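Long-range contacts in aminotransferase TlmJ (Streptoalloteichus hindustanus, PDB 5UID), which probably transfers amino groups with the help of pyridoxal 5'-phosphate, as expected of a DegT/DnrJ/EryC1-family aminotransferase: residues Tyr303-Ala309 against Glu353-Leu358; Ser57-Glu63 against Arg243-Ser247; Lys127-His133 against Val153-Ser159; Val266-Arg270 against Ser298-Phe302. The contacts are given in a common frame with arbitrary orientation. Numbering follows the deposited sequence.

Interaction 1: residues Tyr303-Ala309 against Glu353-Leu358; sequences YWVRMDA and EETLCL. With SO4 (sulfate ion), chain F.
This contact is a largely buried two-stranded antiparallel ribbon, strand 303-306 against strand 355-358, in the C-terminal part of the chain and apart from the seven-stranded sheet, consistent with the small domain of fold type I aminotransferases. The strand axes approach to 4.6 Å, and their N-to-C directions make an angle of 145°. Val-305 and Leu-356 form a hydrogen-bonded pair (Val-305 N to Leu-356 O 2.8 Å, Leu-356 N to Val-305 O 2.9 Å), flanked by the non-hydrogen-bonded pairs Trp-304/Cys-357 and Arg-306/Thr-355. Leu-358 N donates to Tyr-303 O at 2.9 Å. At the other end Met-307 N donates to Glu-354 O, also 2.9 Å, so pairing runs on into the last turn of helix 346-354.

One face carries Tyr-303, Val-305, Leu-356 and Leu-358: Val-305 CG1 lies 3.9 Å from Leu-358 CD1, and CE of the selenomethionine Met-307 reaches Leu-356 CB at 3.8 Å. The other carries Trp-304 (chi1 p), Arg-306, Thr-355 and Cys-357; Trp-304 CB packs on Thr-355 CG2 at 3.7 Å. Arg-306 donates from NH1 to O3 (2.9 Å) and from NH2 to O4 (3.1 Å) of a sulfate, probably from the crystallisation liquor; NH2 also bonds to Cys-288 O. Water 2 links Ala-309 N (3.0 Å) to Glu-354 OE2 (2.8 Å), while Glu-354 OE1 salt-bridges Arg-350.

Helix 309-321, with Asp-308 at its N-cap, covers Leu-356 and Met-307; helix 249-280 covers Tyr-303 and Leu-358.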
# COMPACT_ATOMS: atom_id res chain seq x y z
N TYR A 303 14.69 -20.87 10.33
CA TYR A 303 15.48 -21.90 10.99
C TYR A 303 16.71 -21.20 11.57
O TYR A 303 17.69 -20.97 10.86
CB TYR A 303 15.87 -23.03 10.04
CG TYR A 303 16.45 -24.21 10.78
CD1 TYR A 303 15.62 -25.22 11.27
CD2 TYR A 303 17.81 -24.30 11.04
CE1 TYR A 303 16.14 -26.30 11.96
CE2 TYR A 303 18.34 -25.38 11.73
CZ TYR A 303 17.49 -26.37 12.19
OH TYR A 303 18.01 -27.44 12.88
N TRP A 304 16.64 -20.86 12.85
CA TRP A 304 17.69 -20.09 13.51
C TRP A 304 18.60 -21.01 14.30
O TRP A 304 18.12 -21.87 15.05
CB TRP A 304 17.08 -19.02 14.42
CG TRP A 304 16.30 -19.55 15.59
CD1 TRP A 304 16.73 -19.64 16.88
CD2 TRP A 304 14.96 -20.06 15.57
NE1 TRP A 304 15.74 -20.17 17.67
CE2 TRP A 304 14.64 -20.43 16.90
CE3 TRP A 304 14.00 -20.23 14.57
CZ2 TRP A 304 13.40 -20.97 17.24
CZ3 TRP A 304 12.77 -20.76 14.92
CH2 TRP A 304 12.48 -21.13 16.24
N VAL A 305 19.90 -20.85 14.12
CA VAL A 305 20.90 -21.58 14.89
C VAL A 305 21.66 -20.59 15.75
O VAL A 305 21.81 -19.41 15.39
CB VAL A 305 21.86 -22.37 13.97
CG1 VAL A 305 21.12 -23.52 13.29
CG2 VAL A 305 22.48 -21.45 12.94
N ARG A 306 22.13 -21.07 16.90
CA ARG A 306 22.83 -20.23 17.86
C ARG A 306 24.27 -20.70 18.01
O ARG A 306 24.55 -21.90 18.03
CB ARG A 306 22.13 -20.27 19.22
CG ARG A 306 20.80 -19.52 19.25
CD ARG A 306 19.99 -19.93 20.47
NE ARG A 306 19.39 -21.25 20.28
CZ ARG A 306 19.14 -22.11 21.26
NH1 ARG A 306 19.46 -21.80 22.51
NH2 ARG A 306 18.59 -23.29 20.99
N MSE A 307 25.18 -19.74 18.12
CA MSE A 307 26.60 -20.04 18.28
C MSE A 307 27.28 -18.91 19.06
O MSE A 307 26.64 -17.92 19.40
CB MSE A 307 27.26 -20.23 16.91
CG MSE A 307 27.24 -19.00 16.03
SE MSE A 307 27.46 -19.42 14.13
CE MSE A 307 25.62 -19.88 13.71
N ASP A 308 28.57 -19.08 19.35
CA ASP A 308 29.29 -18.05 20.09
C ASP A 308 29.37 -16.77 19.27
O ASP A 308 29.57 -16.80 18.05
CB ASP A 308 30.69 -18.54 20.46
CG ASP A 308 31.40 -17.60 21.42
OD1 ASP A 308 31.03 -17.58 22.61
OD2 ASP A 308 32.32 -16.88 20.98
N ALA A 309 29.22 -15.63 19.95
CA ALA A 309 29.16 -14.34 19.26
C ALA A 309 30.44 -14.04 18.50
O ALA A 309 30.41 -13.32 17.50
CB ALA A 309 28.85 -13.22 20.26
N GLU A 353 23.51 -11.18 19.07
CA GLU A 353 24.91 -11.47 18.81
C GLU A 353 25.20 -12.94 18.53
O GLU A 353 26.27 -13.25 18.01
CB GLU A 353 25.77 -11.03 20.01
CG GLU A 353 25.90 -9.52 20.16
CD GLU A 353 26.71 -9.14 21.38
OE1 GLU A 353 26.20 -9.28 22.51
OE2 GLU A 353 27.88 -8.72 21.21
N GLU A 354 24.27 -13.84 18.86
CA GLU A 354 24.53 -15.26 18.79
C GLU A 354 23.67 -16.01 17.78
O GLU A 354 23.94 -17.19 17.53
CB GLU A 354 24.33 -15.90 20.17
CG GLU A 354 25.29 -15.39 21.23
CD GLU A 354 25.09 -16.06 22.58
OE1 GLU A 354 24.10 -16.82 22.72
OE2 GLU A 354 25.91 -15.83 23.49
N THR A 355 22.67 -15.38 17.19
CA THR A 355 21.71 -16.07 16.34
C THR A 355 22.00 -15.81 14.87
O THR A 355 22.38 -14.69 14.49
CB THR A 355 20.28 -15.63 16.67
OG1 THR A 355 20.09 -15.63 18.09
CG2 THR A 355 19.27 -16.58 16.04
N LEU A 356 21.84 -16.84 14.06
CA LEU A 356 21.97 -16.74 12.61
C LEU A 356 20.85 -17.56 11.98
O LEU A 356 20.61 -18.70 12.40
CB LEU A 356 23.33 -17.24 12.13
CG LEU A 356 23.67 -16.95 10.66
CD1 LEU A 356 23.84 -15.45 10.45
CD2 LEU A 356 24.92 -17.71 10.22
N CYS A 357 20.17 -16.98 11.00
CA CYS A 357 19.05 -17.62 10.33
C CYS A 357 19.52 -18.25 9.02
O CYS A 357 20.11 -17.56 8.18
CB CYS A 357 17.93 -16.62 10.07
SG CYS A 357 17.30 -15.83 11.57
N LEU A 358 19.25 -19.54 8.85
CA LEU A 358 19.65 -20.31 7.68
C LEU A 358 18.52 -20.34 6.65
O LEU A 358 17.35 -20.17 6.99
CB LEU A 358 20.02 -21.73 8.09
CG LEU A 358 21.07 -21.90 9.19
CD1 LEU A 358 21.38 -23.37 9.38
CD2 LEU A 358 22.33 -21.11 8.88
S SO4 F . 18.31 -24.82 24.36
O1 SO4 F . 18.53 -25.96 25.24
O2 SO4 F . 17.53 -23.80 25.06
O3 SO4 F . 19.60 -24.26 23.96
O4 SO4 F . 17.58 -25.26 23.17
O HOH W 1 15.79 -18.80 8.62
O HOH W 2 28.62 -15.86 22.90

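Interaction 2: residues Ser57-Glu63 against Arg243-Ser247; sequences SVSCCTE and RRSIS
In the fold type I architecture of PLP-dependent aminotransferases, the turn after strand 55-58 leads into helix 61-72, whose first backbone amides hold the cofactor phosphate: here Cys-61 N and Thr-62 N bond to the phosphate of the PLP-modified residue at position 187. Segment 243-247, without regular secondary structure, packs against this turn.

Glu-63, with most surface covered, points toward the loop with chi1 t and chi2 p. Its OE2 forms a salt bridge with Arg-243, taking hydrogen bonds from NH2 at 2.7 Å and NE at 2.9 Å. Arg-243 NH1 pairs with Glu-70, farther along the same helix. Ser-245 (chi1 m) comes next: its OG donates to the same Glu-63 OE2 at 2.6 Å, while its carbonyl O lies 3.2 Å from Val-58 CA and receives a weak bond from Ser-59 N at 3.0 Å. Ser-247 (chi1 t) points toward the strand end, and its CB lies 3.5 Å from Ser-57 OG. Nearest CA pairs are Val-58/Ile-246 (4.5 Å) and Ser-59/Ser-247 (4.6 Å).

The second subunit closes over the loop, its Asp-193 forming a salt bridge with Arg-244. Cys-60 (chi1 p) occupies the N-cap of helix 61-72: its SG accepts from Glu-63 N at 3.4 Å.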
# COMPACT_ATOMS: atom_id res chain seq x y z
N SER A 57 -9.14 -7.33 4.54
CA SER A 57 -7.96 -7.28 3.69
C SER A 57 -7.38 -5.87 3.68
O SER A 57 -8.11 -4.88 3.64
CB SER A 57 -8.30 -7.71 2.27
OG SER A 57 -7.18 -7.62 1.41
N VAL A 58 -6.04 -5.78 3.72
CA VAL A 58 -5.34 -4.50 3.69
C VAL A 58 -4.14 -4.62 2.75
O VAL A 58 -3.83 -5.69 2.23
CB VAL A 58 -4.87 -4.04 5.09
CG1 VAL A 58 -6.07 -3.62 5.94
CG2 VAL A 58 -4.08 -5.14 5.79
N SER A 59 -3.46 -3.48 2.55
CA SER A 59 -2.41 -3.41 1.55
C SER A 59 -1.17 -4.19 1.98
O SER A 59 -0.48 -4.77 1.14
CB SER A 59 -2.05 -1.95 1.26
OG SER A 59 -1.64 -1.30 2.45
N CYS A 60 -0.86 -4.19 3.27
CA CYS A 60 0.32 -4.88 3.78
C CYS A 60 0.19 -4.99 5.30
O CYS A 60 -0.71 -4.40 5.90
CB CYS A 60 1.61 -4.17 3.39
SG CYS A 60 1.79 -2.51 4.08
N CYS A 61 1.11 -5.74 5.90
CA CYS A 61 1.05 -5.95 7.35
C CYS A 61 1.40 -4.69 8.11
O CYS A 61 0.77 -4.38 9.13
CB CYS A 61 1.98 -7.09 7.75
SG CYS A 61 1.90 -7.53 9.51
N THR A 62 2.42 -3.95 7.65
CA THR A 62 2.78 -2.69 8.30
C THR A 62 1.58 -1.76 8.36
O THR A 62 1.30 -1.15 9.40
CB THR A 62 3.93 -2.03 7.55
OG1 THR A 62 5.05 -2.93 7.52
CG2 THR A 62 4.33 -0.74 8.25
N GLU A 63 0.85 -1.64 7.25
CA GLU A 63 -0.35 -0.81 7.25
C GLU A 63 -1.39 -1.35 8.21
O GLU A 63 -2.08 -0.58 8.89
CB GLU A 63 -0.91 -0.73 5.83
CG GLU A 63 -2.07 0.23 5.69
CD GLU A 63 -1.66 1.68 5.82
OE1 GLU A 63 -0.46 1.98 5.69
OE2 GLU A 63 -2.55 2.52 6.06
N ARG A 243 -6.01 6.97 5.14
CA ARG A 243 -5.27 6.71 3.92
C ARG A 243 -6.05 5.72 3.07
O ARG A 243 -7.17 5.33 3.40
CB ARG A 243 -3.87 6.19 4.25
CG ARG A 243 -3.01 7.16 5.05
CD ARG A 243 -1.67 6.54 5.43
NE ARG A 243 -1.84 5.32 6.21
CZ ARG A 243 -1.98 5.29 7.53
NH1 ARG A 243 -1.96 6.41 8.23
NH2 ARG A 243 -2.13 4.13 8.16
N ARG A 244 -5.46 5.29 1.95
CA ARG A 244 -6.01 4.22 1.13
C ARG A 244 -5.20 2.97 1.44
O ARG A 244 -4.06 2.83 1.00
CB ARG A 244 -5.96 4.58 -0.35
CG ARG A 244 -6.75 3.65 -1.26
CD ARG A 244 -6.73 4.15 -2.69
NE ARG A 244 -7.42 3.27 -3.63
CZ ARG A 244 -6.85 2.27 -4.29
NH1 ARG A 244 -5.56 2.02 -4.12
NH2 ARG A 244 -7.55 1.53 -5.14
N SER A 245 -5.80 2.06 2.20
CA SER A 245 -5.08 0.94 2.80
C SER A 245 -5.63 -0.41 2.33
O SER A 245 -5.51 -1.41 3.03
CB SER A 245 -5.15 1.03 4.32
OG SER A 245 -4.77 2.31 4.77
N ILE A 246 -6.22 -0.45 1.14
CA ILE A 246 -6.87 -1.64 0.64
C ILE A 246 -5.93 -2.38 -0.30
O ILE A 246 -4.93 -1.85 -0.78
CB ILE A 246 -8.20 -1.30 -0.07
CG1 ILE A 246 -7.95 -0.36 -1.24
CG2 ILE A 246 -9.19 -0.70 0.92
CD1 ILE A 246 -9.17 -0.10 -2.11
N SER A 247 -6.27 -3.64 -0.57
CA SER A 247 -5.60 -4.44 -1.57
C SER A 247 -6.46 -4.47 -2.84
O SER A 247 -7.41 -3.69 -2.98
CB SER A 247 -5.32 -5.85 -1.03
OG SER A 247 -4.44 -6.56 -1.87
O HOH W 3 -1.38 1.26 1.40

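Interaction 3: residues Lys127-His133 against Val153-Ser159; sequences KAVVVLH and VPLVEDS
Valine and leucine side chains form the apolar centre. Val-129 CG1 sits 3.8 Å from Leu-155 CD1, which also lies 4.2 Å from Val-131 CG1; on the other face Val-130 CG2 packs on Val-156 CB at 4.0 Å. These residues belong to parallel strands whose axes approach to 4.6 Å at 25°, in the register Val-129/Leu-155, Val-130/Val-156 and Val-131/Glu-157. Four backbone bonds alternate across them: Val-129 N to Pro-154 O (2.9 Å), Val-156 N to Val-129 O (2.7 Å), Val-131 N to Val-156 O (3.1 Å) and Asp-158 N to Val-131 O (2.8 Å).

At the polar C-terminal end His-133 NE2 donates to Glu-157 OE2 at 2.8 Å, an oxygen that also accepts from Gly-173 N. Water 4 links His-133 N (3.0 Å) to Asp-158 O (2.6 Å).

The two strands and intervening helix 141-151 form a beta-alpha-beta unit of the seven-stranded mixed sheet. That helix covers the Val-129/Leu-155 face, helix 61-72 the Val-130/Val-156 face, and strands 79-83 and 178-182 flank the pair.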
# COMPACT_ATOMS: atom_id res chain seq x y z
N LYS A 127 -1.40 0.76 26.83
CA LYS A 127 -2.67 0.71 26.11
C LYS A 127 -2.77 -0.46 25.14
O LYS A 127 -3.86 -0.72 24.63
CB LYS A 127 -2.90 2.01 25.34
CG LYS A 127 -3.02 3.24 26.23
CD LYS A 127 -4.17 3.11 27.21
CE LYS A 127 -4.30 4.37 28.07
NZ LYS A 127 -5.46 4.30 29.00
N ALA A 128 -1.67 -1.17 24.89
CA ALA A 128 -1.70 -2.32 23.99
C ALA A 128 -0.42 -3.12 24.18
O ALA A 128 0.58 -2.62 24.70
CB ALA A 128 -1.86 -1.90 22.53
N VAL A 129 -0.47 -4.38 23.75
CA VAL A 129 0.70 -5.25 23.70
C VAL A 129 0.76 -5.85 22.31
O VAL A 129 -0.25 -6.35 21.80
CB VAL A 129 0.64 -6.35 24.78
CG1 VAL A 129 1.79 -7.33 24.60
CG2 VAL A 129 0.67 -5.74 26.17
N VAL A 130 1.94 -5.80 21.69
CA VAL A 130 2.16 -6.37 20.37
C VAL A 130 3.19 -7.48 20.51
O VAL A 130 4.25 -7.27 21.13
CB VAL A 130 2.63 -5.31 19.35
CG1 VAL A 130 2.83 -5.95 17.98
CG2 VAL A 130 1.64 -4.17 19.28
N VAL A 131 2.89 -8.65 19.96
CA VAL A 131 3.79 -9.79 20.00
C VAL A 131 3.79 -10.45 18.63
O VAL A 131 2.82 -10.35 17.87
CB VAL A 131 3.39 -10.78 21.11
CG1 VAL A 131 2.16 -11.59 20.70
CG2 VAL A 131 4.55 -11.69 21.47
N LEU A 132 4.90 -11.10 18.30
CA LEU A 132 4.98 -11.95 17.12
C LEU A 132 5.24 -13.39 17.56
O LEU A 132 5.34 -13.69 18.75
CB LEU A 132 6.06 -11.45 16.15
CG LEU A 132 7.49 -11.16 16.61
CD1 LEU A 132 8.32 -12.42 16.78
CD2 LEU A 132 8.15 -10.21 15.62
N HIS A 133 5.33 -14.28 16.58
CA HIS A 133 5.53 -15.71 16.81
C HIS A 133 6.83 -16.09 16.10
O HIS A 133 6.80 -16.53 14.95
CB HIS A 133 4.34 -16.52 16.31
CG HIS A 133 3.02 -15.88 16.58
ND1 HIS A 133 2.36 -15.09 15.66
CD2 HIS A 133 2.22 -15.92 17.68
CE1 HIS A 133 1.22 -14.67 16.18
NE2 HIS A 133 1.11 -15.15 17.40
N VAL A 153 -5.70 -5.21 28.85
CA VAL A 153 -4.88 -4.57 27.83
C VAL A 153 -5.12 -5.28 26.50
O VAL A 153 -5.01 -6.51 26.45
CB VAL A 153 -3.38 -4.61 28.21
CG1 VAL A 153 -2.53 -4.12 27.05
CG2 VAL A 153 -3.13 -3.77 29.46
N PRO A 154 -5.45 -4.55 25.43
CA PRO A 154 -5.63 -5.21 24.13
C PRO A 154 -4.32 -5.82 23.64
O PRO A 154 -3.24 -5.24 23.78
CB PRO A 154 -6.09 -4.07 23.22
CG PRO A 154 -6.64 -3.03 24.15
CD PRO A 154 -5.81 -3.13 25.39
N LEU A 155 -4.43 -7.01 23.06
CA LEU A 155 -3.28 -7.75 22.54
C LEU A 155 -3.36 -7.79 21.02
O LEU A 155 -4.36 -8.24 20.45
CB LEU A 155 -3.24 -9.16 23.11
CG LEU A 155 -2.14 -10.05 22.53
CD1 LEU A 155 -0.77 -9.48 22.84
CD2 LEU A 155 -2.27 -11.48 23.05
N VAL A 156 -2.30 -7.32 20.36
CA VAL A 156 -2.18 -7.35 18.91
C VAL A 156 -1.14 -8.39 18.54
O VAL A 156 -0.02 -8.37 19.06
CB VAL A 156 -1.81 -5.97 18.35
CG1 VAL A 156 -1.70 -6.03 16.83
CG2 VAL A 156 -2.84 -4.93 18.77
N GLU A 157 -1.50 -9.30 17.64
CA GLU A 157 -0.61 -10.36 17.20
C GLU A 157 -0.09 -10.04 15.80
O GLU A 157 -0.84 -10.08 14.82
CB GLU A 157 -1.34 -11.71 17.19
CG GLU A 157 -1.47 -12.36 18.55
CD GLU A 157 -2.18 -13.69 18.46
OE1 GLU A 157 -3.40 -13.73 18.73
OE2 GLU A 157 -1.53 -14.69 18.07
N ASP A 158 1.20 -9.72 15.72
CA ASP A 158 1.88 -9.65 14.43
C ASP A 158 2.17 -11.10 14.03
O ASP A 158 3.17 -11.69 14.42
CB ASP A 158 3.15 -8.81 14.51
CG ASP A 158 3.83 -8.62 13.16
OD1 ASP A 158 3.42 -9.29 12.18
OD2 ASP A 158 4.77 -7.81 13.07
N SER A 159 1.26 -11.67 13.24
CA SER A 159 1.33 -13.07 12.83
C SER A 159 2.03 -13.27 11.49
O SER A 159 1.79 -14.28 10.83
CB SER A 159 -0.08 -13.66 12.78
OG SER A 159 -0.80 -13.33 13.96
O HOH W 4 4.46 -13.90 13.77

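Interaction 4: residues Val266-Arg270 against Ser298-Phe302; sequences VRRRR and SSYYF. With SO4 (sulfate ion), chain G.
The loop 298-302, which opens with an ST turn, lies against the long helix 249-280 and ties it to the chain leading into strand 303-306. In the turn Ser-298 OG accepts from Tyr-300 N at 2.9 Å, and Tyr-300 takes left-handed backbone angles (phi 56°, psi 60°), with its CA-to-CB bond directed toward the helix. The nearest CA pairs are Val-266/Ser-299 (5.8 Å) and Arg-269/Tyr-300 (5.9 Å).

Packing centres on Tyr-300 (chi1 m), the residue with most area covered. Its ring makes a CH-pi contact with Arg-270, whose CA stands 3.8 Å from the ring centroid and 5° off the normal. Val-266 CG1 meets the ring edge, 4.1 Å from Tyr-300 CD2, and lies 3.6 Å from Ser-298 O. Tyr-300 CB and Arg-269 CB approach to 3.7 Å.

Among the charged groups, Arg-267 points away from the loop and binds a sulfate, probably from the crystallisation liquor, with NH1 2.6 Å from O1 and NH2 2.9 Å from O4. Arg-270 NE forms a salt bridge with Glu-274.

Arg-269 supplies the hydrogen bonding to the loop. Its CA-to-CB bond points toward the loop, chi2 and chi3 are both t, and NE bonds to Gln-362. Arg-269 NH2 donates to Tyr-300 O at 2.9 Å and to water 5 at 2.8 Å; water 5 also lies 2.8 Å from Tyr-301 O.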
# COMPACT_ATOMS: atom_id res chain seq x y z
N VAL A 266 4.19 -25.63 3.91
CA VAL A 266 4.61 -25.85 5.29
C VAL A 266 5.19 -27.25 5.46
O VAL A 266 6.20 -27.43 6.14
CB VAL A 266 3.43 -25.61 6.25
CG1 VAL A 266 3.85 -25.88 7.69
CG2 VAL A 266 2.91 -24.19 6.10
N ARG A 267 4.56 -28.25 4.84
CA ARG A 267 5.09 -29.61 4.94
C ARG A 267 6.50 -29.70 4.36
O ARG A 267 7.37 -30.37 4.92
CB ARG A 267 4.16 -30.60 4.23
CG ARG A 267 2.92 -30.97 5.03
CD ARG A 267 2.22 -32.17 4.43
NE ARG A 267 1.76 -31.92 3.07
CZ ARG A 267 0.55 -31.49 2.75
NH1 ARG A 267 -0.35 -31.26 3.71
NH2 ARG A 267 0.22 -31.29 1.48
N ARG A 268 6.73 -29.03 3.23
CA ARG A 268 8.07 -29.01 2.65
C ARG A 268 9.06 -28.29 3.57
O ARG A 268 10.18 -28.77 3.78
CB ARG A 268 8.04 -28.37 1.27
CG ARG A 268 9.41 -28.18 0.63
CD ARG A 268 10.17 -29.49 0.55
NE ARG A 268 11.50 -29.31 -0.02
CZ ARG A 268 12.43 -30.25 -0.04
NH1 ARG A 268 12.19 -31.44 0.48
NH2 ARG A 268 13.62 -29.99 -0.58
N ARG A 269 8.65 -27.15 4.13
CA ARG A 269 9.51 -26.44 5.06
C ARG A 269 9.77 -27.27 6.32
O ARG A 269 10.87 -27.20 6.89
CB ARG A 269 8.89 -25.09 5.44
CG ARG A 269 8.86 -24.08 4.30
CD ARG A 269 7.92 -22.93 4.62
NE ARG A 269 8.07 -21.83 3.67
CZ ARG A 269 8.78 -20.73 3.91
NH1 ARG A 269 8.87 -19.79 2.99
NH2 ARG A 269 9.41 -20.58 5.07
N ARG A 270 8.79 -28.05 6.76
CA ARG A 270 8.97 -28.86 7.96
C ARG A 270 9.99 -29.97 7.72
O ARG A 270 10.85 -30.23 8.58
CB ARG A 270 7.64 -29.45 8.42
CG ARG A 270 7.76 -30.37 9.62
CD ARG A 270 6.40 -30.89 10.07
NE ARG A 270 6.52 -31.77 11.24
CZ ARG A 270 5.48 -32.33 11.86
NH1 ARG A 270 4.25 -32.11 11.42
NH2 ARG A 270 5.68 -33.11 12.91
N SER A 298 4.18 -25.16 13.88
CA SER A 298 4.92 -24.03 13.33
C SER A 298 4.65 -23.89 11.84
O SER A 298 4.30 -24.85 11.16
CB SER A 298 6.43 -24.21 13.57
OG SER A 298 7.17 -23.14 13.00
N SER A 299 4.81 -22.66 11.35
CA SER A 299 4.83 -22.40 9.92
C SER A 299 6.21 -22.62 9.31
O SER A 299 6.33 -22.65 8.08
CB SER A 299 4.37 -20.97 9.64
OG SER A 299 3.07 -20.74 10.17
N TYR A 300 7.24 -22.78 10.15
CA TYR A 300 8.62 -22.97 9.71
C TYR A 300 9.07 -21.83 8.80
O TYR A 300 9.44 -22.02 7.64
CB TYR A 300 8.80 -24.34 9.05
CG TYR A 300 8.46 -25.48 9.98
CD1 TYR A 300 9.41 -26.00 10.85
CD2 TYR A 300 7.17 -26.00 10.02
CE1 TYR A 300 9.09 -27.03 11.72
CE2 TYR A 300 6.85 -27.03 10.88
CZ TYR A 300 7.81 -27.54 11.73
OH TYR A 300 7.49 -28.57 12.59
N TYR A 301 9.04 -20.62 9.36
CA TYR A 301 9.45 -19.41 8.66
C TYR A 301 10.94 -19.14 8.81
O TYR A 301 11.60 -18.75 7.84
CB TYR A 301 8.64 -18.21 9.15
CG TYR A 301 8.93 -16.93 8.41
CD1 TYR A 301 8.85 -16.88 7.02
CD2 TYR A 301 9.27 -15.77 9.09
CE1 TYR A 301 9.12 -15.71 6.33
CE2 TYR A 301 9.53 -14.59 8.41
CZ TYR A 301 9.45 -14.57 7.03
OH TYR A 301 9.72 -13.40 6.34
N PHE A 302 11.48 -19.33 10.01
CA PHE A 302 12.91 -19.23 10.27
C PHE A 302 13.45 -20.58 10.73
O PHE A 302 12.77 -21.33 11.43
CB PHE A 302 13.23 -18.20 11.38
CG PHE A 302 12.88 -16.79 11.03
CD1 PHE A 302 13.03 -16.31 9.74
CD2 PHE A 302 12.42 -15.92 12.01
CE1 PHE A 302 12.71 -15.00 9.43
CE2 PHE A 302 12.09 -14.61 11.71
CZ PHE A 302 12.24 -14.15 10.42
S SO4 G . -3.23 -30.50 1.29
O1 SO4 G . -2.65 -30.79 2.60
O2 SO4 G . -3.92 -31.68 0.80
O3 SO4 G . -4.18 -29.39 1.42
O4 SO4 G . -2.17 -30.13 0.36
O HOH W 5 11.11 -18.33 5.13

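In the fold
Interactions 2 and 3 share the seven-stranded sheet and meet directly, Cys-61 SG lying 3.5 Å from Asp-158 OD1; their centres are 18 Å apart. Both border the cofactor: amides of 57-63 hold its phosphate, and Asp-158 OD2 lies close to its pyridine N1, where fold type I enzymes commonly place an aspartate. In interaction 2 the Ser-247 side chain is about 5 Å from a bound PLP. Interactions 4 and 1 follow in sequence, Phe-302 adjoining Tyr-303, with centres 18 Å apart. In interaction 4 Tyr-301 OH bonds to Met-186 O, the residue just before the cofactor-bearing position 187. Interaction 1 is most distant from interaction 2, with centres 33 Å apart across the chain's centre.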